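Local structure of FeoA (Thermococcus thioreducens, 3E19) at residues Leu7-Ile21 against Leu36-His48. The protein probably regulates iron uptake, as a small metal-binding beta-barrel protein of the Feo iron transport system. Numbering follows the deposited sequence.
Sequences LSEMGPGDKGIVVNI and LTPGATIQVLESH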
# COMPACT_ATOMS: atom_id res chain seq x y z
N LEU C 7 -20.88 -22.97 -5.43
CA LEU C 7 -19.45 -23.00 -5.54
C LEU C 7 -18.89 -23.94 -4.48
O LEU C 7 -17.91 -24.61 -4.73
CB LEU C 7 -18.89 -21.60 -5.41
CG LEU C 7 -17.40 -21.42 -5.20
CD1 LEU C 7 -16.70 -22.01 -6.35
CD2 LEU C 7 -17.13 -19.91 -5.04
N SER C 8 -19.53 -24.00 -3.31
CA SER C 8 -19.16 -24.92 -2.20
C SER C 8 -19.09 -26.40 -2.59
O SER C 8 -18.43 -27.19 -1.89
CB SER C 8 -20.13 -24.76 -1.04
OG SER C 8 -21.47 -25.02 -1.45
N GLU C 9 -19.76 -26.78 -3.68
CA GLU C 9 -19.78 -28.16 -4.14
C GLU C 9 -18.82 -28.45 -5.27
O GLU C 9 -18.76 -29.57 -5.72
CB GLU C 9 -21.22 -28.59 -4.50
CG GLU C 9 -22.04 -28.72 -3.27
CD GLU C 9 -23.53 -28.83 -3.51
OE1 GLU C 9 -23.95 -29.22 -4.62
OE2 GLU C 9 -24.28 -28.51 -2.54
N MET C 10 -18.03 -27.47 -5.68
CA MET C 10 -17.16 -27.65 -6.81
C MET C 10 -15.76 -28.03 -6.35
O MET C 10 -15.33 -27.70 -5.26
CB MET C 10 -17.09 -26.38 -7.63
CG MET C 10 -18.39 -26.07 -8.29
SD MET C 10 -18.33 -24.47 -9.11
CE MET C 10 -17.27 -24.87 -10.52
N GLY C 11 -15.03 -28.72 -7.17
CA GLY C 11 -13.75 -29.27 -6.73
C GLY C 11 -12.63 -28.75 -7.58
O GLY C 11 -12.88 -28.24 -8.67
N PRO C 12 -11.39 -28.91 -7.11
CA PRO C 12 -10.22 -28.48 -7.83
C PRO C 12 -10.30 -28.86 -9.31
O PRO C 12 -10.72 -29.98 -9.66
CB PRO C 12 -9.09 -29.23 -7.13
CG PRO C 12 -9.55 -29.30 -5.73
CD PRO C 12 -11.03 -29.57 -5.83
N GLY C 13 -9.92 -27.93 -10.16
CA GLY C 13 -10.06 -28.10 -11.58
C GLY C 13 -11.37 -27.65 -12.19
O GLY C 13 -11.39 -27.37 -13.37
N ASP C 14 -12.49 -27.62 -11.44
CA ASP C 14 -13.77 -27.17 -12.03
C ASP C 14 -13.68 -25.71 -12.44
O ASP C 14 -13.03 -24.89 -11.75
CB ASP C 14 -14.93 -27.29 -11.05
CG ASP C 14 -15.23 -28.70 -10.65
OD1 ASP C 14 -14.71 -29.63 -11.31
OD2 ASP C 14 -15.96 -28.88 -9.65
N LYS C 15 -14.35 -25.38 -13.54
CA LYS C 15 -14.56 -24.01 -13.97
C LYS C 15 -16.03 -23.79 -14.24
O LYS C 15 -16.72 -24.69 -14.75
CB LYS C 15 -13.89 -23.72 -15.30
CG LYS C 15 -12.41 -23.89 -15.38
CD LYS C 15 -11.95 -23.47 -16.79
CE LYS C 15 -12.28 -21.99 -17.10
NZ LYS C 15 -11.24 -21.25 -17.92
N GLY C 16 -16.49 -22.58 -14.00
CA GLY C 16 -17.85 -22.23 -14.31
C GLY C 16 -18.11 -20.73 -14.33
O GLY C 16 -17.22 -19.91 -14.09
N ILE C 17 -19.36 -20.39 -14.58
CA ILE C 17 -19.81 -19.01 -14.69
C ILE C 17 -20.82 -18.80 -13.58
O ILE C 17 -21.78 -19.57 -13.45
CB ILE C 17 -20.50 -18.73 -16.07
CG1 ILE C 17 -19.59 -19.05 -17.22
CG2 ILE C 17 -20.97 -17.26 -16.17
CD1 ILE C 17 -20.34 -19.16 -18.58
N VAL C 18 -20.65 -17.74 -12.80
CA VAL C 18 -21.61 -17.43 -11.76
C VAL C 18 -22.95 -17.06 -12.38
O VAL C 18 -23.01 -16.22 -13.30
CB VAL C 18 -21.15 -16.25 -10.88
CG1 VAL C 18 -22.19 -15.95 -9.82
CG2 VAL C 18 -19.74 -16.52 -10.31
N VAL C 19 -24.03 -17.63 -11.84
CA VAL C 19 -25.36 -17.41 -12.39
C VAL C 19 -26.21 -16.62 -11.41
O VAL C 19 -27.04 -15.86 -11.86
CB VAL C 19 -26.09 -18.72 -12.85
CG1 VAL C 19 -25.36 -19.32 -14.04
CG2 VAL C 19 -26.28 -19.75 -11.72
N ASN C 20 -25.96 -16.76 -10.12
CA ASN C 20 -26.81 -16.17 -9.10
C ASN C 20 -26.07 -16.08 -7.79
O ASN C 20 -25.34 -16.97 -7.48
CB ASN C 20 -28.01 -17.05 -8.85
CG ASN C 20 -29.15 -16.32 -8.19
OD1 ASN C 20 -29.91 -15.60 -8.86
ND2 ASN C 20 -29.34 -16.56 -6.91
N ILE C 21 -26.30 -15.02 -7.04
CA ILE C 21 -25.82 -14.89 -5.70
C ILE C 21 -27.04 -14.97 -4.79
O ILE C 21 -27.96 -14.19 -4.96
CB ILE C 21 -25.16 -13.50 -5.49
CG1 ILE C 21 -24.01 -13.28 -6.46
CG2 ILE C 21 -24.70 -13.33 -4.04
CD1 ILE C 21 -22.97 -14.40 -6.49
N LEU C 36 -17.08 -12.12 -7.47
CA LEU C 36 -18.19 -13.07 -7.59
C LEU C 36 -19.54 -12.34 -7.74
O LEU C 36 -20.19 -11.93 -6.76
CB LEU C 36 -18.16 -14.07 -6.45
CG LEU C 36 -16.90 -14.91 -6.35
CD1 LEU C 36 -16.83 -15.64 -5.00
CD2 LEU C 36 -16.83 -15.86 -7.56
N THR C 37 -19.88 -12.11 -9.00
CA THR C 37 -21.09 -11.48 -9.48
C THR C 37 -21.54 -12.28 -10.74
O THR C 37 -20.71 -12.92 -11.39
CB THR C 37 -20.78 -9.98 -9.89
OG1 THR C 37 -21.95 -9.29 -10.18
CG2 THR C 37 -19.95 -9.89 -11.08
N PRO C 38 -22.84 -12.26 -11.07
CA PRO C 38 -23.26 -12.98 -12.25
C PRO C 38 -22.49 -12.65 -13.51
O PRO C 38 -22.27 -11.48 -13.85
CB PRO C 38 -24.76 -12.68 -12.33
CG PRO C 38 -25.14 -12.51 -10.93
CD PRO C 38 -24.00 -11.65 -10.40
N GLY C 39 -22.00 -13.70 -14.14
CA GLY C 39 -21.28 -13.65 -15.40
C GLY C 39 -19.79 -13.81 -15.27
O GLY C 39 -19.13 -14.10 -16.22
N ALA C 40 -19.23 -13.59 -14.09
CA ALA C 40 -17.82 -13.87 -13.85
C ALA C 40 -17.53 -15.36 -13.95
O ALA C 40 -18.39 -16.17 -13.61
CB ALA C 40 -17.37 -13.30 -12.44
N THR C 41 -16.31 -15.70 -14.41
CA THR C 41 -15.83 -17.07 -14.51
C THR C 41 -14.90 -17.35 -13.34
O THR C 41 -14.10 -16.52 -12.93
CB THR C 41 -15.14 -17.32 -15.85
OG1 THR C 41 -16.09 -17.07 -16.90
CG2 THR C 41 -14.57 -18.73 -15.99
N ILE C 42 -15.09 -18.51 -12.76
CA ILE C 42 -14.35 -18.93 -11.61
C ILE C 42 -13.69 -20.27 -11.92
O ILE C 42 -14.29 -21.13 -12.59
CB ILE C 42 -15.29 -18.97 -10.34
CG1 ILE C 42 -14.68 -19.76 -9.19
CG2 ILE C 42 -16.66 -19.53 -10.62
CD1 ILE C 42 -15.27 -19.35 -7.92
N GLN C 43 -12.44 -20.42 -11.48
CA GLN C 43 -11.80 -21.71 -11.39
C GLN C 43 -11.48 -22.05 -9.97
O GLN C 43 -10.93 -21.24 -9.23
CB GLN C 43 -10.51 -21.78 -12.18
CG GLN C 43 -9.96 -23.22 -12.28
CD GLN C 43 -8.60 -23.26 -12.97
OE1 GLN C 43 -7.83 -24.23 -12.82
NE2 GLN C 43 -8.28 -22.20 -13.70
N VAL C 44 -11.81 -23.29 -9.61
CA VAL C 44 -11.52 -23.80 -8.31
C VAL C 44 -10.13 -24.41 -8.37
O VAL C 44 -9.87 -25.25 -9.24
CB VAL C 44 -12.55 -24.81 -7.90
CG1 VAL C 44 -12.22 -25.33 -6.48
CG2 VAL C 44 -13.94 -24.13 -8.00
N LEU C 45 -9.26 -23.94 -7.47
CA LEU C 45 -7.85 -24.36 -7.45
C LEU C 45 -7.57 -25.39 -6.35
O LEU C 45 -6.77 -26.27 -6.55
CB LEU C 45 -6.94 -23.16 -7.23
CG LEU C 45 -7.00 -22.02 -8.24
CD1 LEU C 45 -5.87 -21.07 -7.98
CD2 LEU C 45 -6.91 -22.51 -9.66
N GLU C 46 -8.20 -25.24 -5.19
CA GLU C 46 -7.97 -26.14 -4.05
C GLU C 46 -9.20 -26.14 -3.19
O GLU C 46 -9.88 -25.12 -3.07
CB GLU C 46 -6.78 -25.76 -3.14
CG GLU C 46 -5.75 -24.84 -3.73
CD GLU C 46 -4.71 -24.38 -2.71
OE1 GLU C 46 -4.65 -24.98 -1.61
OE2 GLU C 46 -3.94 -23.41 -3.03
N SER C 47 -9.45 -27.27 -2.54
CA SER C 47 -10.53 -27.40 -1.59
C SER C 47 -10.24 -28.53 -0.61
O SER C 47 -9.54 -29.50 -0.95
CB SER C 47 -11.83 -27.68 -2.31
OG SER C 47 -12.92 -27.56 -1.43
N HIS C 48 -10.83 -28.41 0.58
CA HIS C 48 -10.78 -29.41 1.65
C HIS C 48 -12.14 -29.59 2.30
O HIS C 48 -12.96 -28.66 2.23
CB HIS C 48 -9.86 -28.91 2.73
CG HIS C 48 -8.49 -28.61 2.26
ND1 HIS C 48 -8.16 -27.41 1.65
CD2 HIS C 48 -7.35 -29.34 2.30
CE1 HIS C 48 -6.87 -27.43 1.34
NE2 HIS C 48 -6.37 -28.58 1.73
O HOH W 1 -15.44 -27.47 -2.17
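Gly16 and Ile42 form the central hydrogen-bonded pair of two antiparallel strands, with Ile42 N to Gly16 O at 2.9 Å and Gly16 N donating in return to Ile42 O. Lys15 with Gln43 and Ile17 with Thr41 make the flanking non-hydrogen-bonded pairs. The pairing runs on into a type II turn at each end. On one side Val44 N bonds to Asp14 O, and Gly13 N returns a more bent bond to Val44 O (146° at the hydrogen). On the other, Val18 N reaches Ala40 O, and Gly39 N, inside the turn Thr37-Ala40, binds Val18 O at 2.8 Å. The turn Gly11-Asp14 is closed by Asp14 N on Gly11 O, and Asp14 OD2 adds a second link by accepting Gly11 N at 2.7 Å, from above the carboxylate plane.

The apolar contacts gather on the inner face. Ile42, with CG1 anti to the backbone N (chi1 165°), sets CD1 against both methyls of Leu7, tightly, at 3.4 Å from Leu7 CD1. The neighbouring Val44 lays CG2 against Leu7 CD1 and Met10 CB, while its CG1 covers the Gly11 carbonyl. Val18 CG2 meets Leu36 CD2 at 4.1 Å, and Ile55 of strand 53-57 touches Leu36 and Ile42. On the outer face, the side chains of Lys15 and Gln43 cross at an angle, CG to CG at 4.0 Å.

Near Ser47, one water donates to Ser8 O and Met10 O and accepts from Ser47 OG (2.6 Å), tying the 3-10 segment 7-9 to Ser47. Strand 15-21 also pairs with strand 72-76, and strand 41-46 with 53-57. The contact thus joins two neighbouring inner strands of the small, SH3-like antiparallel beta-barrel of the FeoA domain, with Leu7, Val18, Ile42 and Val44 contributing to its core.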